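Local coordinates for protein peptidoglycan D,D-transpeptidase MrdA (Pseudomonas aeruginosa, PDB 7KIS) that probably cross-links the peptidoglycan of the cell wall as a penicillin-binding transpeptidase of the inner membrane, and is held here in complex with the diazabicyclooctane inhibitor WCK 5153, at residues P66-I71 with S213-T218; P243-V248 with T483-P488. All blocks are in the same frame, centred on the assembly; numbering follows the deposited sequence.

Contact 1 (P66-I71 with S213-T218); sequences PTRGII and SELHGT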
# COMPACT_ATOMS: atom_id res chain seq x y z
N PRO A 66 -9.22 -32.00 -10.22
CA PRO A 66 -9.95 -31.37 -9.12
C PRO A 66 -10.52 -30.02 -9.52
O PRO A 66 -10.07 -29.38 -10.47
CB PRO A 66 -8.87 -31.21 -8.04
CG PRO A 66 -7.62 -30.97 -8.83
CD PRO A 66 -7.78 -31.67 -10.17
N THR A 67 -11.54 -29.60 -8.78
CA THR A 67 -12.17 -28.30 -9.02
C THR A 67 -11.42 -27.22 -8.25
O THR A 67 -11.06 -27.41 -7.09
CB THR A 67 -13.64 -28.32 -8.60
OG1 THR A 67 -13.73 -28.17 -7.18
CG2 THR A 67 -14.29 -29.64 -9.01
N ARG A 68 -11.21 -26.08 -8.91
CA ARG A 68 -10.48 -24.99 -8.28
C ARG A 68 -11.29 -24.41 -7.12
O ARG A 68 -12.52 -24.36 -7.16
CB ARG A 68 -10.17 -23.89 -9.30
CG ARG A 68 -9.11 -22.91 -8.84
CD ARG A 68 -8.54 -22.11 -9.99
NE ARG A 68 -7.48 -21.20 -9.54
CZ ARG A 68 -6.22 -21.55 -9.37
NH1 ARG A 68 -5.84 -22.80 -9.61
NH2 ARG A 68 -5.33 -20.66 -8.95
N GLY A 69 -10.58 -23.98 -6.08
CA GLY A 69 -11.25 -23.46 -4.91
C GLY A 69 -11.95 -22.14 -5.20
O GLY A 69 -11.48 -21.32 -5.98
N ILE A 70 -13.11 -21.96 -4.57
CA ILE A 70 -13.90 -20.75 -4.73
C ILE A 70 -13.25 -19.61 -3.96
O ILE A 70 -12.63 -19.81 -2.91
CB ILE A 70 -15.35 -21.00 -4.27
CG1 ILE A 70 -15.89 -22.29 -4.90
CG2 ILE A 70 -16.23 -19.85 -4.66
CD1 ILE A 70 -16.01 -22.22 -6.41
N ILE A 71 -13.37 -18.39 -4.49
CA ILE A 71 -12.83 -17.19 -3.87
C ILE A 71 -13.98 -16.27 -3.49
O ILE A 71 -14.81 -15.93 -4.34
CB ILE A 71 -11.83 -16.48 -4.79
CG1 ILE A 71 -10.67 -17.41 -5.15
CG2 ILE A 71 -11.31 -15.21 -4.13
CD1 ILE A 71 -9.58 -16.75 -5.97
N SER A 213 -1.27 -23.69 -5.03
CA SER A 213 -1.23 -24.99 -4.37
C SER A 213 -2.55 -25.28 -3.66
O SER A 213 -3.17 -26.32 -3.89
CB SER A 213 -0.06 -25.03 -3.39
OG SER A 213 1.06 -24.34 -3.90
N GLU A 214 -2.98 -24.36 -2.79
CA GLU A 214 -4.19 -24.59 -2.01
C GLU A 214 -5.43 -24.59 -2.89
O GLU A 214 -6.35 -25.40 -2.69
CB GLU A 214 -4.31 -23.54 -0.91
CG GLU A 214 -3.23 -23.63 0.17
CD GLU A 214 -1.90 -23.05 -0.29
OE1 GLU A 214 -1.84 -22.45 -1.38
OE2 GLU A 214 -0.91 -23.20 0.45
N LEU A 215 -5.48 -23.70 -3.88
CA LEU A 215 -6.65 -23.61 -4.75
C LEU A 215 -6.75 -24.80 -5.71
O LEU A 215 -7.84 -25.05 -6.24
CB LEU A 215 -6.62 -22.31 -5.56
CG LEU A 215 -6.95 -21.02 -4.81
CD1 LEU A 215 -6.56 -19.81 -5.63
CD2 LEU A 215 -8.43 -20.97 -4.44
N HIS A 216 -5.66 -25.52 -5.94
CA HIS A 216 -5.67 -26.61 -6.91
C HIS A 216 -6.38 -27.84 -6.34
O HIS A 216 -7.51 -28.15 -6.72
CB HIS A 216 -4.24 -26.96 -7.33
CG HIS A 216 -4.15 -28.05 -8.34
ND1 HIS A 216 -3.48 -29.23 -8.11
CD2 HIS A 216 -4.65 -28.15 -9.60
CE1 HIS A 216 -3.57 -30.01 -9.17
NE2 HIS A 216 -4.27 -29.37 -10.09
N GLY A 217 -5.73 -28.54 -5.42
CA GLY A 217 -6.28 -29.74 -4.82
C GLY A 217 -5.54 -30.99 -5.25
O GLY A 217 -4.38 -30.95 -5.67
N THR A 218 -6.24 -32.12 -5.15
CA THR A 218 -5.69 -33.41 -5.51
C THR A 218 -6.62 -34.08 -6.51
O THR A 218 -7.84 -33.89 -6.47
CB THR A 218 -5.50 -34.32 -4.29
OG1 THR A 218 -6.75 -34.48 -3.61
CG2 THR A 218 -4.47 -33.72 -3.34

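Contact 2 (P243-V248 with T483-P488); sequences PGKDIV and TIDGQP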
# COMPACT_ATOMS: atom_id res chain seq x y z
N PRO A 243 -11.53 -31.21 -3.73
CA PRO A 243 -11.52 -29.90 -4.39
C PRO A 243 -10.54 -28.94 -3.73
O PRO A 243 -10.17 -29.09 -2.56
CB PRO A 243 -12.97 -29.42 -4.24
CG PRO A 243 -13.52 -30.18 -3.08
CD PRO A 243 -12.83 -31.52 -3.13
N GLY A 244 -10.11 -27.96 -4.51
CA GLY A 244 -9.15 -27.00 -4.00
C GLY A 244 -9.70 -26.23 -2.81
O GLY A 244 -10.91 -26.08 -2.64
N LYS A 245 -8.78 -25.74 -1.97
CA LYS A 245 -9.19 -25.03 -0.77
C LYS A 245 -9.78 -23.68 -1.14
O LYS A 245 -9.27 -22.98 -2.03
CB LYS A 245 -8.01 -24.85 0.18
CG LYS A 245 -7.62 -26.10 0.94
CD LYS A 245 -6.40 -25.85 1.82
CE LYS A 245 -5.57 -27.10 1.99
NZ LYS A 245 -4.24 -26.80 2.59
N ASP A 246 -10.85 -23.31 -0.46
CA ASP A 246 -11.53 -22.05 -0.72
C ASP A 246 -10.90 -20.94 0.09
O ASP A 246 -10.53 -21.12 1.25
CB ASP A 246 -13.02 -22.18 -0.39
CG ASP A 246 -13.65 -23.39 -1.05
OD1 ASP A 246 -13.19 -23.79 -2.14
OD2 ASP A 246 -14.61 -23.96 -0.48
N ILE A 247 -10.76 -19.77 -0.54
CA ILE A 247 -10.08 -18.63 0.05
C ILE A 247 -11.08 -17.50 0.21
O ILE A 247 -11.83 -17.18 -0.72
CB ILE A 247 -8.89 -18.17 -0.81
CG1 ILE A 247 -7.86 -19.29 -0.93
CG2 ILE A 247 -8.25 -16.92 -0.24
CD1 ILE A 247 -6.72 -18.94 -1.83
N VAL A 248 -11.09 -16.90 1.40
CA VAL A 248 -11.89 -15.72 1.69
C VAL A 248 -10.94 -14.54 1.74
O VAL A 248 -9.98 -14.55 2.51
CB VAL A 248 -12.66 -15.87 3.01
CG1 VAL A 248 -13.72 -14.79 3.12
CG2 VAL A 248 -13.28 -17.25 3.11
N THR A 483 -8.90 -16.02 5.28
CA THR A 483 -8.86 -17.40 5.74
C THR A 483 -8.51 -18.31 4.58
O THR A 483 -8.85 -18.04 3.42
CB THR A 483 -10.20 -17.87 6.35
OG1 THR A 483 -11.08 -18.29 5.31
CG2 THR A 483 -10.86 -16.77 7.17
N ILE A 484 -7.83 -19.41 4.89
CA ILE A 484 -7.57 -20.49 3.95
C ILE A 484 -8.20 -21.75 4.52
O ILE A 484 -7.80 -22.22 5.60
CB ILE A 484 -6.07 -20.69 3.70
CG1 ILE A 484 -5.38 -19.36 3.44
CG2 ILE A 484 -5.85 -21.65 2.54
CD1 ILE A 484 -5.65 -18.80 2.06
N ASP A 485 -9.18 -22.30 3.80
CA ASP A 485 -9.96 -23.46 4.23
C ASP A 485 -10.71 -23.20 5.53
O ASP A 485 -11.06 -24.14 6.25
CB ASP A 485 -9.08 -24.71 4.37
CG ASP A 485 -9.78 -25.97 3.92
OD1 ASP A 485 -10.72 -25.87 3.11
OD2 ASP A 485 -9.39 -27.07 4.37
N GLY A 486 -10.97 -21.93 5.85
CA GLY A 486 -11.72 -21.55 7.02
C GLY A 486 -10.90 -21.09 8.21
O GLY A 486 -11.48 -20.77 9.25
N GLN A 487 -9.57 -21.05 8.09
CA GLN A 487 -8.71 -20.57 9.16
C GLN A 487 -7.74 -19.54 8.62
O GLN A 487 -7.22 -19.69 7.50
CB GLN A 487 -7.94 -21.72 9.83
CG GLN A 487 -7.44 -22.80 8.90
CD GLN A 487 -7.06 -24.06 9.65
OE1 GLN A 487 -7.52 -24.29 10.77
NE2 GLN A 487 -6.21 -24.88 9.04
N PRO A 488 -7.46 -18.47 9.38
CA PRO A 488 -6.60 -17.42 8.86
C PRO A 488 -5.17 -17.90 8.71
O PRO A 488 -4.69 -18.73 9.51
CB PRO A 488 -6.71 -16.31 9.93
CG PRO A 488 -7.91 -16.67 10.75
CD PRO A 488 -7.99 -18.16 10.72

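Contact 1 (P66-I71 with S213-T218)
Leu215, near the C-terminal end of helix 212-216, meets Arg68 and Gly69 with both its backbone and its side chain. Leu215 O accepts a hydrogen bond from Gly69 N at 2.9 Å, and the CA-H of Arg68 points to the same oxygen. Leu215 CD2 rests 3.4 Å from Gly69 O, while Leu215 CD1 reaches Arg68 NH2. Leu215 CB sits over the centre of one face of the Arg68 guanidinium, 3.9 Å above its plane. At the other end of the contact, Pro66 CG lies over a face of the His216 imidazole, offset toward the rim, in a CH-pi contact 4.1 Å from the ring centroid. Arg68 CG lies anti to the backbone N (chi1 -164°), and from there the chain runs extended to NE. Outside the two segments, Glu208 and Glu212 form salt bridges to the guanidinium. His216 NE2 is hydrogen-bonded to Thr199 OG1, and its ring stacks with Tyr196. Gly217, with positive phi, leaves the helical path, and beyond it Thr218 O meets Pro66 CB. The result is a helix end packed on an extended loop, both within the PBP dimerisation domain family region, where the loop leads into strand 71-72.

Contact 2 (P243-V248 with T483-P488)
Val248 and Thr483 form an antiparallel hydrogen-bonded pair: Val248 N donates to Thr483 O at 3.2 Å, and Thr483 N returns a weak bond to Val248 O. A third backbone bond, Asp485 N to Asp246 O at 3.1 Å, is nearly straight at 161° and continues the ladder past the end of strand 481-484. Side chains pack on both faces of the strand pair. On one, the apolar Ile247 and Ile484, the non-hydrogen-bonded pair, lie side by side and point the same way, with Ile247 CG1 3.8 Å from Ile484 CD1; Tyr211 touches both, and Leu215 also packs on Ile247. On the other face, Val248 and Thr483 likewise point the same way, and Val248 CG2 lies 3.3 Å from Thr483 OG1. Among the charged residues, the Lys245 chain crosses Asp485 at about a right angle, and Lys245 CG lies 3.7 Å from Asp485 CG. Lys245 NZ is 5.5 Å from Asp485 OD2; the aliphatic part makes the contact and the charges do not meet. Asp246 OD1 accepts the Ile70 N-H. Beyond strand 481-484 the chain reverses in a type I' turn from Ile484 to Gln487, with Gly486 at its third position. This is an antiparallel edge pairing: strand 481-484, from the transpeptidase family region, borders strand 247-249 in a mixed sheet that also contains strand 71-72.

Contact 1 is the more buried of the two, a helix end against an irregular loop, whereas contact 2 is a surface pairing of strands. Their chemistry differs accordingly: a single backbone bond with packing around flat side chains in the first, a ladder of backbone bonds in the second. Segment 243-248 joins them, and the centres of the two contacts lie about 9 Å apart. Thr67 O and Glu214 O, one from each segment of contact 1, probably accept hydrogen bonds from Gly244 N and Lys245 N, while Leu215 CD2 packs on Lys245 O. Farther along, strands 71-72, 247-249 and 481-484 are successive neighbours in one sheet, which brings together chain from both family regions.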